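Local coordinates for protein Alpha/beta hydrolase (Enterobacter asburiae, PDB 6KMO) that probably hydrolyses carboxylic esters as an esterase or lipase of the alpha/beta hydrolase fold, presumably through a serine nucleophile, at residues Ala71-Lys76 and Leu121-Val126; Lys158-Ala161 and Glu166-Val169. The protein carries 2 engineered substitutions. One frame throughout, in Å; residues are numbered along the deposited sequence.

Interaction 1 (Ala71-Lys76 and Leu121-Val126); sequences AQVSEK and LIRDLV
The guanidinium of Arg123 meets strand residues from two directions: Ala71 CB lies over one face, while the methyl CG2 of Val73 comes in obliquely, 3.6 Å from Arg123 NH2. The side chains of Val73 and Arg123 cross at about a right angle. Further back, the arginine's aliphatic part does the packing, with Arg123 CG 3.8 Å from Ala71 CB. CG sits anti to the carbonyl carbon (chi1 -72°), and the chain then runs extended to NE, which carries the charged end from the helix up past these two small residues. Here is a clear case of an arginine whose methylenes pack on an alanine, while its guanidinium touches both apolar side chains and still bonds oxygens through its N-H groups. Two waters join it to the carbonyl of Ala71. The first donates to Ala71 O at 3.2 Å and accepts from Arg123 NH1 at 3.0 Å; the second lies 2.8 Å from Ala71 O, to which it donates, and takes a weak bond from Arg123 NH2 at 3.4 Å. Ala71 O is thus gripped by two waters. Direct partners complete the hold on the guanidinium: the carbonyl of Pro69 accepts from NH1, and Glu119, one turn back on the same helix, forms a salt bridge with NH2. The contact lies at the surface and joins strand 71-80, an outermost strand of the sheet within this chain and antiparallel to strand 83-92, to helix 115-129, the connection of the beta-alpha-beta crossover between strands 99-105 and 132-136, as in the N-terminal half of the alpha/beta hydrolase fold.

Interaction 2 (Lys158-Ala161 and Glu166-Val169); sequences KWVA and EIGV
Glu166 OE1 accepts a hydrogen bond of 2.9 Å from a water that also accepts one from the indole N-H of Trp159, its oxygen lying 3.0 Å from Trp159 NE1. The water sits in the plane of the indole, at its edge, and so bridges ring and carboxylate. The second carboxylate oxygen turns to another part of the same rim: Glu166 OE2 lies in the ring plane, 3.5 Å from Trp159 CZ2. Such an approach, oxygen against the hydrogen-bearing edge rather than over the pi cloud, is electrostatically sensible, since the edge is probably slightly positive. The carboxylate plane stands 87° from the ring, and the two side chains cross nearly perpendicularly. With CG anti to the backbone N (chi1 -176°), the tryptophan reaches out from the helix until its six-membered ring borders the returning chain. Beneath this polar rim the contact becomes hydrocarbon. Trp159 CH2 approaches Ile167 CG2 at 4.2 Å, again edge-on, and Val160 CG2 stands 4.4 Å from Ile167 CD1, a looser touch. Deeper still, Val160 CG1 meets Val169 CG1 at 4.0 Å, and both residues are buried. The contact thus passes from a polar rim at Glu166 to buried valines. On the inner side Val160 packs on Val134 and Met103, and Val169 on Ala132 and Ala101, so that the C-terminal part of helix 148-163 and the chain following it lie against strands 132-136 and 99-105, while the indole also extends to Ile78 of strand 71-80.

Strand 71-80 ties the two contacts together, although their centres lie about 15 Å apart. Its alternation turns Ala71 and Val73 toward helix 115-129 in interaction 1 and Lys76 toward interaction 2, consistent with the two helices packing on opposite faces of the sheet. The methylenes of Lys76 complete the second cluster: Lys76 CD is 3.7 Å from Ile167 CG2, and Lys76 CE is 3.7 Å from Trp159 CH2. The ammonium then makes a long, weak ion pair, Lys76 NZ to Glu166 OE2 at 3.4 Å. Both contacts are structural packing of the hydrolase scaffold, and neither contains the probable nucleophile elbow, which lies at the end of strand 174-179.

Interaction 1 (Ala71-Lys76 and Leu121-Val126)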
loop_
_atom_site.group_PDB
_atom_site.type_symbol
_atom_site.label_atom_id
_atom_site.label_comp_id
_atom_site.label_asym_id
_atom_site.label_seq_id
_atom_site.Cartn_x
_atom_site.Cartn_y
_atom_site.Cartn_z
ATOM N N ALA A 71 -13.812 20.468 1.633
ATOM C CA ALA A 71 -14.706 19.646 0.828
ATOM C C ALA A 71 -16.096 20.256 0.917
ATOM O O ALA A 71 -16.370 21.078 1.798
ATOM C CB ALA A 71 -14.747 18.200 1.337
ATOM N N GLN A 72 -16.969 19.837 0.013
ATOM C CA GLN A 72 -18.370 20.237 0.018
ATOM C C GLN A 72 -19.220 19.098 0.569
ATOM O O GLN A 72 -19.069 17.948 0.136
ATOM C CB GLN A 72 -18.858 20.487 -1.408
ATOM C CG GLN A 72 -18.151 21.533 -2.218
ATOM C CD GLN A 72 -18.647 21.544 -3.657
ATOM O OE1 GLN A 72 -19.682 20.952 -3.978
ATOM N NE2 GLN A 72 -17.912 22.219 -4.529
ATOM N N VAL A 73 -20.129 19.406 1.484
ATOM C CA VAL A 73 -21.012 18.411 2.082
ATOM C C VAL A 73 -22.464 18.821 1.873
ATOM O O VAL A 73 -22.829 19.988 2.107
ATOM C CB VAL A 73 -20.714 18.199 3.575
ATOM C CG1 VAL A 73 -21.655 17.159 4.147
ATOM C CG2 VAL A 73 -19.261 17.797 3.777
ATOM N N SER A 74 -23.287 17.874 1.446
ATOM C CA SER A 74 -24.718 18.077 1.307
ATOM C C SER A 74 -25.451 16.835 1.796
ATOM O O SER A 74 -24.837 15.827 2.173
ATOM C CB SER A 74 -25.100 18.411 -0.134
ATOM O OG SER A 74 -24.752 17.367 -1.022
ATOM N N GLU A 75 -26.778 16.905 1.803
ATOM C CA GLU A 75 -27.605 15.858 2.362
ATOM C C GLU A 75 -28.781 15.584 1.448
ATOM O O GLU A 75 -29.258 16.472 0.733
ATOM C CB GLU A 75 -28.107 16.241 3.747
ATOM C CG GLU A 75 -28.950 15.174 4.416
ATOM C CD GLU A 75 -29.344 15.555 5.832
ATOM O OE1 GLU A 75 -30.505 15.296 6.223
ATOM O OE2 GLU A 75 -28.489 16.119 6.550
ATOM N N LYS A 76 -29.238 14.342 1.459
ATOM C CA LYS A 76 -30.439 13.968 0.726
ATOM C C LYS A 76 -31.053 12.771 1.419
ATOM O O LYS A 76 -30.341 11.822 1.761
ATOM C CB LYS A 76 -30.115 13.594 -0.713
ATOM C CG LYS A 76 -31.352 13.234 -1.553
ATOM C CD LYS A 76 -31.166 13.653 -3.009
ATOM C CE LYS A 76 -32.336 13.252 -3.876
ATOM N NZ LYS A 76 -33.389 14.304 -3.904
ATOM N N LEU A 121 -12.109 11.178 7.510
ATOM C CA LEU A 121 -11.727 10.073 6.639
ATOM C C LEU A 121 -12.424 10.170 5.292
ATOM O O LEU A 121 -11.795 10.000 4.245
ATOM C CB LEU A 121 -12.070 8.748 7.326
ATOM C CG LEU A 121 -12.014 7.474 6.483
ATOM C CD1 LEU A 121 -10.630 7.253 5.861
ATOM C CD2 LEU A 121 -12.411 6.262 7.334
ATOM N N ILE A 122 -13.736 10.414 5.298
ATOM C CA ILE A 122 -14.471 10.502 4.041
ATOM C C ILE A 122 -13.922 11.635 3.189
ATOM O O ILE A 122 -13.699 11.473 1.986
ATOM C CB ILE A 122 -15.977 10.660 4.300
ATOM C CG1 ILE A 122 -16.530 9.412 4.976
ATOM C CG2 ILE A 122 -16.700 10.925 2.995
ATOM C CD1 ILE A 122 -17.868 9.628 5.629
ATOM N N ARG A 123 -13.718 12.801 3.794
ATOM C CA ARG A 123 -13.175 13.924 3.038
ATOM C C ARG A 123 -11.801 13.597 2.468
ATOM O O ARG A 123 -11.492 13.969 1.327
ATOM C CB ARG A 123 -13.107 15.178 3.917
ATOM C CG ARG A 123 -14.461 15.810 4.227
ATOM C CD ARG A 123 -14.268 16.996 5.145
ATOM N NE ARG A 123 -15.500 17.707 5.452
ATOM C CZ ARG A 123 -15.646 19.033 5.406
ATOM N NH1 ARG A 123 -14.660 19.819 5.004
ATOM N NH2 ARG A 123 -16.814 19.558 5.747
ATOM N N ASP A 124 -10.953 12.911 3.237
ATOM C CA ASP A 124 -9.636 12.544 2.725
ATOM C C ASP A 124 -9.761 11.662 1.484
ATOM O O ASP A 124 -9.007 11.821 0.516
ATOM C CB ASP A 124 -8.832 11.794 3.793
ATOM C CG ASP A 124 -8.273 12.677 4.873
ATOM O OD1 ASP A 124 -8.249 13.924 4.734
ATOM O OD2 ASP A 124 -7.838 12.108 5.903
ATOM N N LEU A 125 -10.691 10.707 1.500
ATOM C CA LEU A 125 -10.847 9.805 0.362
ATOM C C LEU A 125 -11.429 10.523 -0.849
ATOM O O LEU A 125 -11.048 10.239 -1.987
ATOM C CB LEU A 125 -11.739 8.627 0.763
ATOM C CG LEU A 125 -11.136 7.632 1.776
ATOM C CD1 LEU A 125 -12.244 6.793 2.388
ATOM C CD2 LEU A 125 -10.060 6.770 1.134
ATOM N N VAL A 126 -12.369 11.437 -0.618
ATOM C CA VAL A 126 -12.916 12.257 -1.695
ATOM C C VAL A 126 -11.820 13.097 -2.329
ATOM O O VAL A 126 -11.692 13.157 -3.553
ATOM C CB VAL A 126 -14.053 13.122 -1.130
ATOM C CG1 VAL A 126 -14.431 14.238 -2.121
ATOM C CG2 VAL A 126 -15.252 12.256 -0.804
HETATM O O HOH W 1 -14.735 22.695 4.024
HETATM O O HOH W 2 -17.580 22.346 3.953
#

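Interaction 2 (Lys158-Ala161 and Glu166-Val169)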
loop_
_atom_site.group_PDB
_atom_site.type_symbol
_atom_site.label_atom_id
_atom_site.label_comp_id
_atom_site.label_asym_id
_atom_site.label_seq_id
_atom_site.Cartn_x
_atom_site.Cartn_y
_atom_site.Cartn_z
ATOM N N LYS A 158 -28.241 0.904 -5.155
ATOM C CA LYS A 158 -29.113 0.818 -6.321
ATOM C C LYS A 158 -29.688 2.183 -6.673
ATOM O O LYS A 158 -29.768 2.544 -7.854
ATOM C CB LYS A 158 -30.226 -0.193 -6.050
ATOM C CG LYS A 158 -31.117 -0.475 -7.236
ATOM C CD LYS A 158 -32.034 -1.663 -6.951
ATOM C CE LYS A 158 -33.230 -1.682 -7.900
ATOM N NZ LYS A 158 -33.963 -0.382 -7.912
ATOM N N TRP A 159 -30.077 2.962 -5.667
ATOM C CA TRP A 159 -30.645 4.283 -5.921
ATOM C C TRP A 159 -29.630 5.198 -6.598
ATOM O O TRP A 159 -29.942 5.886 -7.581
ATOM C CB TRP A 159 -31.183 4.914 -4.634
ATOM C CG TRP A 159 -31.848 6.239 -4.906
ATOM C CD1 TRP A 159 -33.172 6.440 -5.182
ATOM C CD2 TRP A 159 -31.222 7.518 -4.954
ATOM N NE1 TRP A 159 -33.406 7.777 -5.388
ATOM C CE2 TRP A 159 -32.230 8.463 -5.263
ATOM C CE3 TRP A 159 -29.912 7.965 -4.764
ATOM C CZ2 TRP A 159 -31.962 9.823 -5.390
ATOM C CZ3 TRP A 159 -29.653 9.329 -4.886
ATOM C CH2 TRP A 159 -30.678 10.235 -5.201
ATOM N N VAL A 160 -28.402 5.230 -6.096
ATOM C CA VAL A 160 -27.385 6.068 -6.725
ATOM C C VAL A 160 -27.120 5.616 -8.157
ATOM O O VAL A 160 -26.947 6.442 -9.060
ATOM C CB VAL A 160 -26.096 6.085 -5.877
ATOM C CG1 VAL A 160 -24.978 6.765 -6.625
ATOM C CG2 VAL A 160 -26.335 6.763 -4.543
ATOM N N ALA A 161 -27.026 4.298 -8.384
ATOM C CA ALA A 161 -26.780 3.819 -9.734
ATOM C C ALA A 161 -27.855 4.301 -10.701
ATOM O O ALA A 161 -27.548 4.667 -11.842
ATOM C CB ALA A 161 -26.736 2.294 -9.740
ATOM N N GLU A 166 -29.579 13.048 -9.782
ATOM C CA GLU A 166 -30.203 13.925 -8.798
ATOM C C GLU A 166 -29.188 14.540 -7.843
ATOM O O GLU A 166 -29.449 15.600 -7.266
ATOM C CB GLU A 166 -31.278 13.188 -8.008
ATOM C CG GLU A 166 -32.473 12.752 -8.835
ATOM C CD GLU A 166 -33.610 12.231 -7.979
ATOM O OE1 GLU A 166 -34.443 11.494 -8.525
ATOM O OE2 GLU A 166 -33.676 12.578 -6.779
ATOM N N ILE A 167 -28.031 13.900 -7.649
ATOM C CA ILE A 167 -26.984 14.393 -6.769
ATOM C C ILE A 167 -25.710 14.728 -7.539
ATOM O O ILE A 167 -24.640 14.862 -6.943
ATOM C CB ILE A 167 -26.706 13.423 -5.599
ATOM C CG1 ILE A 167 -26.331 12.024 -6.102
ATOM C CG2 ILE A 167 -27.896 13.386 -4.674
ATOM C CD1 ILE A 167 -25.723 11.135 -5.020
ATOM N N GLY A 168 -25.802 14.857 -8.859
ATOM C CA GLY A 168 -24.658 15.245 -9.650
ATOM C C GLY A 168 -23.631 14.156 -9.834
ATOM O O GLY A 168 -22.444 14.459 -10.020
ATOM N N VAL A 169 -24.058 12.903 -9.839
ATOM C CA VAL A 169 -23.177 11.745 -9.925
ATOM C C VAL A 169 -23.540 10.927 -11.148
ATOM O O VAL A 169 -24.722 10.800 -11.494
ATOM C CB VAL A 169 -23.319 10.915 -8.622
ATOM C CG1 VAL A 169 -22.978 9.439 -8.832
ATOM C CG2 VAL A 169 -22.497 11.603 -7.532
HETATM O O HOH W 3 -35.483 9.662 -6.577
#